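Local atomic coordinates of 3-hexulose-6-phosphate isomerase (Methanocaldococcus jannaschii, PDB entry 1JEO), a protein that catalyses the interconversion of D-arabino-hex-3-ulose 6-phosphate and fructose 6-phosphate, as a member of the sugar isomerase (SIS) family. Residues 167-170 and 171-175; 69-72 and 73-76; 24-27 and 28-31; 138-141 and 142-146; 15-18 and 19-22. All blocks are in the same frame, centred on the assembly; numbering follows the deposited sequence.

Interaction 1: residues 167-170 and 171-175; sequences LDES and EIIKR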
# COMPACT_ATOMS: atom_id res chain seq x y z
N LEU A 167 -8.72 -14.30 11.18
CA LEU A 167 -9.92 -13.51 10.93
C LEU A 167 -10.75 -14.10 9.80
O LEU A 167 -10.20 -14.67 8.85
CB LEU A 167 -9.56 -12.05 10.60
CG LEU A 167 -8.67 -11.28 11.58
CD1 LEU A 167 -8.33 -9.92 10.99
CD2 LEU A 167 -9.34 -11.11 12.95
N ASP A 168 -12.07 -13.98 9.93
CA ASP A 168 -13.02 -14.48 8.94
C ASP A 168 -13.69 -13.32 8.21
O ASP A 168 -13.41 -12.15 8.50
CB ASP A 168 -14.10 -15.34 9.63
CG ASP A 168 -13.54 -16.56 10.34
OD1 ASP A 168 -13.46 -16.54 11.59
OD2 ASP A 168 -13.17 -17.54 9.66
N GLU A 169 -14.61 -13.66 7.30
CA GLU A 169 -15.38 -12.70 6.52
C GLU A 169 -16.37 -11.94 7.42
O GLU A 169 -16.76 -10.81 7.12
CB GLU A 169 -16.13 -13.44 5.40
CG GLU A 169 -16.88 -12.56 4.39
CD GLU A 169 -17.47 -13.35 3.24
OE1 GLU A 169 -17.00 -13.18 2.10
OE2 GLU A 169 -18.42 -14.13 3.48
N SER A 170 -16.71 -12.55 8.56
CA SER A 170 -17.64 -11.98 9.55
C SER A 170 -17.13 -10.70 10.21
O SER A 170 -17.92 -9.86 10.63
CB SER A 170 -17.99 -13.03 10.62
OG SER A 170 -16.85 -13.40 11.37
N GLU A 171 -15.80 -10.57 10.28
CA GLU A 171 -15.15 -9.39 10.86
C GLU A 171 -15.36 -8.18 9.96
O GLU A 171 -15.58 -7.07 10.44
CB GLU A 171 -13.64 -9.63 11.04
CG GLU A 171 -13.27 -10.63 12.13
CD GLU A 171 -13.63 -10.16 13.54
OE1 GLU A 171 -14.34 -10.90 14.24
OE2 GLU A 171 -13.20 -9.05 13.93
N ILE A 172 -15.36 -8.44 8.65
CA ILE A 172 -15.56 -7.42 7.63
C ILE A 172 -17.00 -6.92 7.60
O ILE A 172 -17.22 -5.71 7.61
CB ILE A 172 -15.10 -7.94 6.23
CG1 ILE A 172 -13.59 -8.20 6.26
CG2 ILE A 172 -15.46 -6.94 5.11
CD1 ILE A 172 -13.04 -8.91 5.06
N ILE A 173 -17.98 -7.85 7.64
CA ILE A 173 -19.41 -7.51 7.61
C ILE A 173 -19.81 -6.66 8.82
O ILE A 173 -20.62 -5.73 8.71
CB ILE A 173 -20.35 -8.77 7.60
CG1 ILE A 173 -19.84 -9.88 6.66
CG2 ILE A 173 -21.79 -8.38 7.24
CD1 ILE A 173 -19.98 -9.62 5.18
N LYS A 174 -19.20 -6.96 9.97
CA LYS A 174 -19.44 -6.27 11.24
C LYS A 174 -19.05 -4.78 11.19
O LYS A 174 -19.76 -3.94 11.75
CB LYS A 174 -18.68 -6.99 12.37
CG LYS A 174 -18.80 -6.41 13.80
CD LYS A 174 -20.21 -6.52 14.37
CE LYS A 174 -20.29 -5.98 15.78
NZ LYS A 174 -21.66 -6.13 16.34
N ARG A 175 -17.97 -4.47 10.48
CA ARG A 175 -17.45 -3.11 10.38
C ARG A 175 -17.70 -2.39 9.05
O ARG A 175 -17.38 -1.20 8.92
CB ARG A 175 -15.96 -3.11 10.69
CG ARG A 175 -15.64 -3.44 12.13
CD ARG A 175 -14.15 -3.50 12.35
NE ARG A 175 -13.82 -4.13 13.63
CZ ARG A 175 -13.51 -5.42 13.78
NH1 ARG A 175 -13.48 -6.23 12.73
NH2 ARG A 175 -13.21 -5.88 14.98

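Interaction 2: residues 69-72 and 73-76; sequences SYFV and GETT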
# COMPACT_ATOMS: atom_id res chain seq x y z
N SER A 69 -7.38 2.78 10.68
CA SER A 69 -6.90 3.17 9.36
C SER A 69 -7.44 4.50 8.89
O SER A 69 -8.60 4.83 9.16
CB SER A 69 -7.28 2.08 8.36
OG SER A 69 -6.67 2.29 7.10
N TYR A 70 -6.60 5.29 8.22
CA TYR A 70 -6.99 6.60 7.71
C TYR A 70 -6.35 6.90 6.36
O TYR A 70 -5.28 6.37 6.04
CB TYR A 70 -6.57 7.72 8.69
CG TYR A 70 -7.22 7.65 10.05
CD1 TYR A 70 -6.49 7.20 11.17
CD2 TYR A 70 -8.59 7.98 10.22
CE1 TYR A 70 -7.12 7.07 12.45
CE2 TYR A 70 -9.22 7.85 11.49
CZ TYR A 70 -8.47 7.39 12.59
OH TYR A 70 -9.08 7.26 13.82
N PHE A 71 -7.04 7.70 5.56
CA PHE A 71 -6.50 8.15 4.29
C PHE A 71 -6.26 9.65 4.47
O PHE A 71 -7.17 10.38 4.86
CB PHE A 71 -7.45 7.89 3.11
CG PHE A 71 -6.78 8.06 1.76
CD1 PHE A 71 -6.01 7.02 1.22
CD2 PHE A 71 -6.86 9.28 1.06
CE1 PHE A 71 -5.31 7.19 -0.01
CE2 PHE A 71 -6.17 9.47 -0.16
CZ PHE A 71 -5.39 8.42 -0.70
N VAL A 72 -5.03 10.09 4.17
CA VAL A 72 -4.63 11.49 4.30
C VAL A 72 -5.39 12.36 3.29
O VAL A 72 -5.46 12.03 2.11
CB VAL A 72 -3.09 11.66 4.12
CG1 VAL A 72 -2.65 13.11 4.33
CG2 VAL A 72 -2.34 10.74 5.08
N GLY A 73 -5.99 13.44 3.78
CA GLY A 73 -6.75 14.33 2.90
C GLY A 73 -8.24 14.30 3.18
O GLY A 73 -8.95 15.24 2.81
N GLU A 74 -8.70 13.26 3.87
CA GLU A 74 -10.12 13.11 4.17
C GLU A 74 -10.60 13.72 5.48
O GLU A 74 -9.82 13.90 6.41
CB GLU A 74 -10.57 11.66 3.98
CG GLU A 74 -10.35 11.22 2.52
CD GLU A 74 -11.08 9.96 2.13
OE1 GLU A 74 -11.24 9.75 0.91
OE2 GLU A 74 -11.48 9.19 3.01
N THR A 75 -11.89 14.04 5.52
CA THR A 75 -12.57 14.70 6.63
C THR A 75 -12.14 14.45 8.08
O THR A 75 -11.73 15.38 8.77
CB THR A 75 -14.11 14.50 6.52
OG1 THR A 75 -14.52 14.77 5.17
CG2 THR A 75 -14.86 15.45 7.45
N THR A 76 -12.23 13.20 8.52
CA THR A 76 -11.91 12.87 9.89
C THR A 76 -10.53 12.27 10.16
O THR A 76 -10.32 11.63 11.19
CB THR A 76 -13.03 12.01 10.50
OG1 THR A 76 -13.24 10.84 9.70
CG2 THR A 76 -14.33 12.82 10.58
O HOH W 1 -10.78 10.18 13.52

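Interaction 3: residues 24-27 and 28-31; sequences DEWK and NKLD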
# COMPACT_ATOMS: atom_id res chain seq x y z
N ASP A 24 13.34 -15.20 -0.36
CA ASP A 24 13.59 -14.68 1.00
C ASP A 24 13.70 -13.16 1.20
O ASP A 24 13.18 -12.63 2.19
CB ASP A 24 14.83 -15.35 1.61
CG ASP A 24 14.55 -16.76 2.13
OD1 ASP A 24 13.39 -17.22 2.13
OD2 ASP A 24 15.53 -17.42 2.56
N GLU A 25 14.34 -12.47 0.26
CA GLU A 25 14.51 -11.01 0.31
C GLU A 25 13.20 -10.25 0.12
O GLU A 25 13.00 -9.18 0.70
CB GLU A 25 15.57 -10.54 -0.70
CG GLU A 25 15.51 -11.24 -2.06
CD GLU A 25 16.33 -10.55 -3.15
OE1 GLU A 25 17.02 -9.55 -2.87
OE2 GLU A 25 16.28 -11.03 -4.30
N TRP A 26 12.29 -10.84 -0.65
CA TRP A 26 10.99 -10.24 -0.93
C TRP A 26 9.96 -10.62 0.13
O TRP A 26 9.10 -9.81 0.46
CB TRP A 26 10.51 -10.59 -2.33
CG TRP A 26 11.36 -9.99 -3.41
CD1 TRP A 26 12.43 -10.58 -4.03
CD2 TRP A 26 11.26 -8.68 -3.96
NE1 TRP A 26 13.00 -9.72 -4.93
CE2 TRP A 26 12.30 -8.54 -4.91
CE3 TRP A 26 10.38 -7.59 -3.75
CZ2 TRP A 26 12.50 -7.35 -5.65
CZ3 TRP A 26 10.57 -6.40 -4.49
CH2 TRP A 26 11.63 -6.29 -5.43
N LYS A 27 10.11 -11.82 0.69
CA LYS A 27 9.23 -12.34 1.75
C LYS A 27 9.43 -11.48 3.00
O LYS A 27 8.49 -11.22 3.74
CB LYS A 27 9.59 -13.79 2.07
CG LYS A 27 8.52 -14.58 2.84
CD LYS A 27 9.11 -15.75 3.65
CE LYS A 27 9.82 -16.80 2.80
NZ LYS A 27 8.91 -17.48 1.84
N ASN A 28 10.67 -11.01 3.18
CA ASN A 28 11.06 -10.17 4.30
C ASN A 28 10.36 -8.81 4.22
O ASN A 28 9.96 -8.27 5.25
CB ASN A 28 12.59 -9.98 4.34
CG ASN A 28 13.05 -9.07 5.47
OD1 ASN A 28 13.50 -7.95 5.23
ND2 ASN A 28 12.88 -9.53 6.71
N LYS A 29 10.22 -8.28 3.00
CA LYS A 29 9.55 -6.99 2.77
C LYS A 29 8.06 -7.09 3.13
O LYS A 29 7.51 -6.19 3.78
CB LYS A 29 9.73 -6.53 1.32
CG LYS A 29 11.15 -6.11 0.97
CD LYS A 29 11.24 -5.56 -0.44
CE LYS A 29 12.65 -5.12 -0.80
NZ LYS A 29 13.11 -3.93 -0.04
N LEU A 30 7.45 -8.22 2.77
CA LEU A 30 6.03 -8.50 3.05
C LEU A 30 5.82 -8.71 4.55
O LEU A 30 4.87 -8.18 5.12
CB LEU A 30 5.57 -9.75 2.27
CG LEU A 30 4.17 -10.35 2.51
CD1 LEU A 30 3.07 -9.36 2.13
CD2 LEU A 30 4.02 -11.63 1.71
N ASP A 31 6.74 -9.46 5.18
CA ASP A 31 6.70 -9.74 6.62
C ASP A 31 6.87 -8.47 7.44
O ASP A 31 6.18 -8.28 8.45
CB ASP A 31 7.77 -10.76 7.03
CG ASP A 31 7.44 -12.19 6.61
OD1 ASP A 31 6.27 -12.48 6.27
OD2 ASP A 31 8.36 -13.03 6.62
O HOH W 2 14.16 -7.51 2.55

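Interaction 4: residues 138-141 and 142-146; sequences KYLP and MGTTF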
# COMPACT_ATOMS: atom_id res chain seq x y z
N LYS A 138 2.42 0.44 -24.78
CA LYS A 138 1.90 1.60 -25.52
C LYS A 138 0.42 1.85 -25.19
O LYS A 138 -0.00 2.99 -25.03
CB LYS A 138 2.06 1.36 -27.02
CG LYS A 138 1.76 2.56 -27.92
CD LYS A 138 1.87 2.17 -29.37
CE LYS A 138 1.65 3.37 -30.28
NZ LYS A 138 1.69 2.97 -31.71
N TYR A 139 -0.34 0.76 -25.04
CA TYR A 139 -1.77 0.85 -24.74
C TYR A 139 -2.14 0.64 -23.27
O TYR A 139 -3.32 0.61 -22.90
CB TYR A 139 -2.56 -0.04 -25.71
CG TYR A 139 -2.38 0.39 -27.15
CD1 TYR A 139 -1.77 -0.46 -28.09
CD2 TYR A 139 -2.76 1.69 -27.57
CE1 TYR A 139 -1.53 -0.02 -29.43
CE2 TYR A 139 -2.54 2.14 -28.89
CZ TYR A 139 -1.92 1.28 -29.82
OH TYR A 139 -1.71 1.72 -31.10
N LEU A 140 -1.11 0.55 -22.42
CA LEU A 140 -1.22 0.44 -20.96
C LEU A 140 -0.15 1.45 -20.50
O LEU A 140 0.90 1.07 -19.97
CB LEU A 140 -0.89 -0.99 -20.48
CG LEU A 140 -1.85 -2.14 -20.81
CD1 LEU A 140 -1.19 -3.47 -20.47
CD2 LEU A 140 -3.18 -1.99 -20.09
N PRO A 141 -0.42 2.78 -20.68
CA PRO A 141 0.49 3.88 -20.34
C PRO A 141 0.57 4.33 -18.89
O PRO A 141 -0.25 3.94 -18.07
CB PRO A 141 -0.05 5.03 -21.20
CG PRO A 141 -1.30 4.49 -21.87
CD PRO A 141 -1.73 3.36 -21.02
N MET A 142 1.51 5.26 -18.64
CA MET A 142 1.77 5.85 -17.32
C MET A 142 1.98 4.76 -16.25
O MET A 142 2.73 3.81 -16.46
CB MET A 142 0.63 6.81 -16.88
CG MET A 142 0.09 7.78 -17.93
SD MET A 142 1.26 9.00 -18.50
CE MET A 142 1.28 10.11 -17.09
N GLY A 143 1.23 4.86 -15.15
CA GLY A 143 1.32 3.90 -14.08
C GLY A 143 0.22 2.86 -14.09
O GLY A 143 0.06 2.16 -13.09
N THR A 144 -0.50 2.73 -15.21
CA THR A 144 -1.62 1.77 -15.38
C THR A 144 -1.35 0.37 -14.82
O THR A 144 -2.10 -0.09 -13.96
CB THR A 144 -2.06 1.64 -16.87
OG1 THR A 144 -2.45 2.93 -17.36
CG2 THR A 144 -3.24 0.69 -17.04
N THR A 145 -0.26 -0.26 -15.26
CA THR A 145 0.09 -1.60 -14.80
C THR A 145 0.53 -1.67 -13.35
O THR A 145 0.28 -2.67 -12.68
CB THR A 145 1.12 -2.28 -15.73
OG1 THR A 145 2.26 -1.44 -15.89
CG2 THR A 145 0.49 -2.57 -17.08
N PHE A 146 1.16 -0.59 -12.86
CA PHE A 146 1.59 -0.51 -11.46
C PHE A 146 0.36 -0.44 -10.54
O PHE A 146 0.32 -1.14 -9.54
CB PHE A 146 2.52 0.71 -11.22
CG PHE A 146 2.72 1.07 -9.76
CD1 PHE A 146 3.44 0.23 -8.89
CD2 PHE A 146 2.09 2.22 -9.22
CE1 PHE A 146 3.54 0.51 -7.50
CE2 PHE A 146 2.17 2.52 -7.84
CZ PHE A 146 2.90 1.66 -6.97
O HOH W 3 1.61 1.16 -17.35

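Interaction 5: residues 15-18 and 19-22; sequences LILK and KFYT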
# COMPACT_ATOMS: atom_id res chain seq x y z
N LEU A 15 2.24 -12.39 -12.06
CA LEU A 15 3.16 -13.48 -11.73
C LEU A 15 4.43 -13.01 -10.99
O LEU A 15 5.06 -13.79 -10.29
CB LEU A 15 3.53 -14.29 -12.98
CG LEU A 15 2.43 -15.10 -13.67
CD1 LEU A 15 3.01 -15.79 -14.90
CD2 LEU A 15 1.79 -16.12 -12.74
N ILE A 16 4.74 -11.72 -11.12
CA ILE A 16 5.89 -11.08 -10.47
C ILE A 16 5.67 -11.07 -8.93
O ILE A 16 6.64 -11.09 -8.16
CB ILE A 16 6.10 -9.63 -11.05
CG1 ILE A 16 6.66 -9.73 -12.48
CG2 ILE A 16 7.00 -8.75 -10.17
CD1 ILE A 16 6.76 -8.41 -13.24
N LEU A 17 4.41 -11.14 -8.51
CA LEU A 17 4.05 -11.16 -7.09
C LEU A 17 4.38 -12.47 -6.37
O LEU A 17 4.33 -12.54 -5.14
CB LEU A 17 2.57 -10.80 -6.91
CG LEU A 17 2.15 -9.40 -7.38
CD1 LEU A 17 0.65 -9.23 -7.28
CD2 LEU A 17 2.86 -8.32 -6.56
N LYS A 18 4.78 -13.49 -7.15
CA LYS A 18 5.15 -14.81 -6.63
C LYS A 18 6.42 -14.73 -5.77
O LYS A 18 6.58 -15.51 -4.83
CB LYS A 18 5.35 -15.80 -7.79
CG LYS A 18 5.40 -17.27 -7.39
CD LYS A 18 5.57 -18.20 -8.58
CE LYS A 18 5.69 -19.66 -8.13
NZ LYS A 18 5.82 -20.61 -9.27
N LYS A 19 7.26 -13.73 -6.05
CA LYS A 19 8.52 -13.49 -5.32
C LYS A 19 8.31 -13.29 -3.82
O LYS A 19 9.16 -13.67 -3.01
CB LYS A 19 9.23 -12.23 -5.85
CG LYS A 19 9.67 -12.25 -7.30
CD LYS A 19 10.42 -10.96 -7.69
CE LYS A 19 9.57 -9.69 -7.48
NZ LYS A 19 10.22 -8.46 -8.00
N PHE A 20 7.17 -12.70 -3.46
CA PHE A 20 6.82 -12.44 -2.06
C PHE A 20 6.52 -13.68 -1.22
O PHE A 20 6.40 -13.60 0.01
CB PHE A 20 5.65 -11.45 -1.98
CG PHE A 20 5.99 -10.06 -2.46
CD1 PHE A 20 5.65 -9.65 -3.76
CD2 PHE A 20 6.69 -9.17 -1.62
CE1 PHE A 20 5.99 -8.35 -4.22
CE2 PHE A 20 7.04 -7.87 -2.06
CZ PHE A 20 6.69 -7.46 -3.38
N TYR A 21 6.42 -14.83 -1.90
CA TYR A 21 6.15 -16.11 -1.26
C TYR A 21 7.32 -17.10 -1.39
O TYR A 21 7.51 -17.95 -0.51
CB TYR A 21 4.90 -16.76 -1.90
CG TYR A 21 3.62 -15.97 -1.76
CD1 TYR A 21 3.19 -15.11 -2.80
CD2 TYR A 21 2.82 -16.08 -0.61
CE1 TYR A 21 1.97 -14.38 -2.69
CE2 TYR A 21 1.60 -15.35 -0.48
CZ TYR A 21 1.19 -14.50 -1.53
OH TYR A 21 0.01 -13.81 -1.43
N THR A 22 8.09 -16.98 -2.47
CA THR A 22 9.21 -17.89 -2.75
C THR A 22 10.63 -17.41 -2.45
O THR A 22 11.47 -18.20 -2.00
CB THR A 22 9.15 -18.42 -4.21
OG1 THR A 22 9.24 -17.33 -5.13
CG2 THR A 22 7.84 -19.18 -4.46

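Interaction 1: residues 167-170 and 171-175
Two backbone N-H groups share the carbonyl oxygen of Glu169 in the opening turn of the short helix 169-175. Ile173 N donates to Glu169 O over 3.2 Å, lying in the carbonyl plane, while Ile172 N makes a weak, more strongly bent bond to the same oxygen. The i+4 spacing of an alpha helix is thus overlaid with an i+3 bond. One residue further on, Lys174 N is bonded to Ser170 O at 3.2 Å, and on the loop side a weak bond joins Glu171 N to Asp168 O. The side chains follow the same spacing. Ile173 has CG1 beside its own backbone N (chi1 -42°), which brings that atom to 3.3 Å from Glu169 O. Leu167 and Glu171 cross at about a right angle, with CD2 of Leu167 4.0 Å from CG of Glu171. Leu167 and Ile172 both rest on Leu65, just past helix 49-64, and Ile172 also touches His64 at its end. Glu171 bends at CB-CG (chi2 -65°) and forms a salt bridge one turn along, Arg175 NH1 lying 3.1 Å from Glu171 OE2 with a weak second bond from NH2. NH1 has a further weak bond to His64 O; OE2 lies near the guanidinium plane of Arg175, yet is met 39° out of its own carboxylate plane.

Interaction 2: residues 69-72 and 73-76
A type II beta turn, Phe71 to Glu74, takes the chain off strand 69-71, which lies at one margin of the parallel sheet within this chain. It is closed by a weak bond from Glu74 N to Phe71 O, long at 3.4 Å though fairly straight. Gly73 occupies the third position of the turn with a positive phi of 112°, where a CB would run into the carbonyl oxygen of Val72. Over the turn, Glu74 CB comes to 3.7 Å from Phe71 O, and the glutamate, extended beyond CG, brings OE2 to 4.2 Å from Phe71 CB. The other carboxylate oxygen, OE1, is held in a salt bridge by Arg56. Phe71 O receives a further hydrogen bond from outside the turn, from the hydroxyl of Thr77. Tyr70 reaches further round the bend: its CE2 is 3.9 Å from Thr76 O. A water donates to Thr76 O at 2.8 Å and has a weak, longer link to Tyr70 OH, joining the phenol to the loop backbone. On the sheet side, Tyr70 is hydrogen-bonded through its backbone to Ile43 and Ile45, and Val72 to Ile45, while the Val72 side chain touches Phe44 and Phe46. Phe71 touches Ile45 of strand 43-46 and Arg56 of helix 49-64, its side chain about 8 Å from that of Ser51, an inferred substrate-binding residue.

Interaction 3: residues 24-27 and 28-31
Backbone bonds at i+4 spacing join Asp24-Lys27 to Asn28-Asp31 as the first turns of helix 24-39. Asn28 N donates to Asp24 O at 3.1 Å, Leu30 N to Trp26 O at 3.3 Å and Asp31 N to Lys27 O at 2.9 Å. Trp26 O also takes a weak, sharply bent bond from Lys29 N. A solvent bridge runs over the exposed side of the turn: one water donates to Glu25 O at 2.7 Å and to Asn28 OD1 at 2.8 Å, and so occupies a carbonyl that makes no bond to Lys29 N. Asn28 has CG anti to its backbone N (chi1 178°), which brings the amide oxygen within range of this water.

Among the side-chain contacts, Trp26 and Lys29 lie side by side and point the same way, with Lys29 CD 4.0 Å from Trp26 CE3. The lysine stays extended until its last torsion, and its NZ is hydrogen-bonded to Thr129 O. Lys27 and Asp31 are likewise side by side. Their contact is between methylenes and carboxylate, Lys27 CD lying 4.1 Å from Asp31 OD2. The charges themselves do not meet: Lys27 NZ is 6.6 Å from that oxygen and lies next to Tyr21 O instead, while Asp31 OD1 forms a salt bridge with Arg164. Lys29 NZ and Asp31 OD1 thus both serve partners outside this helix turn. Any electrostatic gain between Lys27 and Asp31 is therefore likely to be modest, leaving the turn itself to its backbone bonds, the bridging water and side-chain packing.

Interaction 4: residues 138-141 and 142-146
Pro141 to Thr144 form a type II' beta turn, closed by Thr144 N donating to Pro141 O at 3.1 Å; Met142 takes the second position with a phi of 52°, and Gly143 follows. The same carbonyl oxygen accepts from the hydroxyl of Thr144. OG1 lies in the carbonyl plane, but its 2.5 Å separation from Pro141 O is unusually short, and the exact length should be read with caution. Thr144 has OG1 beside its own backbone N (chi1 -58°), an orientation that sets the hydroxyl on the same acceptor as the backbone N-H. Gly143 is the N-cap of helix 144-164, so the turn delivers the chain directly into that helix. Gly143 also lies about 4 Å, between nearest atoms, from the side chain of Glu147, inferred to be the catalytic proton acceptor. A methyl contact, with Thr145 buried, backs the turn: Leu140 CD1 is 3.9 Å from Thr145 CG2, and Leu140 CD2 is 4.1 Å from Thr144 CG2, the leucine crossing each threonine at about a right angle. Leu140 also touches Glu6 and Ile9 of helix 5-15, and Thr145 OG1 is hydrogen-bonded to Lys135 O. A water accepts from Thr145 N at 3.1 Å and lies within donating distance of the carbonyl oxygens of Leu140 and Met142, though its two protons cannot serve every acceptor nearby at once.

Interaction 5: residues 15-18 and 19-22
Three donors converge on the carbonyl oxygen of Lys18. Thr22 N approaches in the carbonyl plane at 3.2 Å from Lys18 O, whereas Tyr21 N, at 3.0 Å, comes from well above that plane. The third is Thr22 OG1, also well out of the plane; its torsion places it between the backbone N and the carbonyl carbon (chi1 61°), from where it reaches back one turn to the same oxygen. Further i+3 bonds run from Lys18 N to Leu15 O, from Phe20 N to Leu17 O and, weakly, from Lys19 N to Ile16 O. Helix 5-15 and helix 19-22 are joined here by a link with helical backbone angles in which i+3 bonds take the place of the regular i+4 pattern.

Apolar and ring contacts accompany these bonds. Leu17 CD2 is 3.9 Å from Phe20 CE1, and Leu17 O meets the edge of the phenylalanine ring, 3.5 Å from Phe20 CD1. Both residues are buried, packing against Leu132 and Phe153, the latter from helix 144-164; the two phenylalanine rings meet with their planes at about 40°. Tyr21 has Lys18 O at its ring edge and touches Leu156 and Glu160 of the same helix. Lys19 lies alongside Ile16. A bend at chi3 (-59°) carries its CE to 3.3 Å from Ile16 O and 3.8 Å from Ile16 CG2, and the charged end takes part in a cation-pi interaction with Trp26.

Interactions 3 and 5 are the closest pair and the two that touch. Their centres are about 10 Å apart, on consecutive helices 19-22 and 24-39, with Phe20 CD2 packed 3.2 Å from Trp26 O and Leu30 CD2 3.5 Å from Phe20 O. Interaction 4 is the nearest to the inferred active site, at the start of the helix that carries Glu147; interaction 5 packs further along that helix, with the side chain of Leu17 about 12 Å from that of Glu147. Interaction 2 lies about 27 Å from interaction 4 between centres and approaches the inferred substrate site from the sheet margin. Interaction 1, away from these sites, comes within about 9 Å of interaction 2 at their nearest atoms.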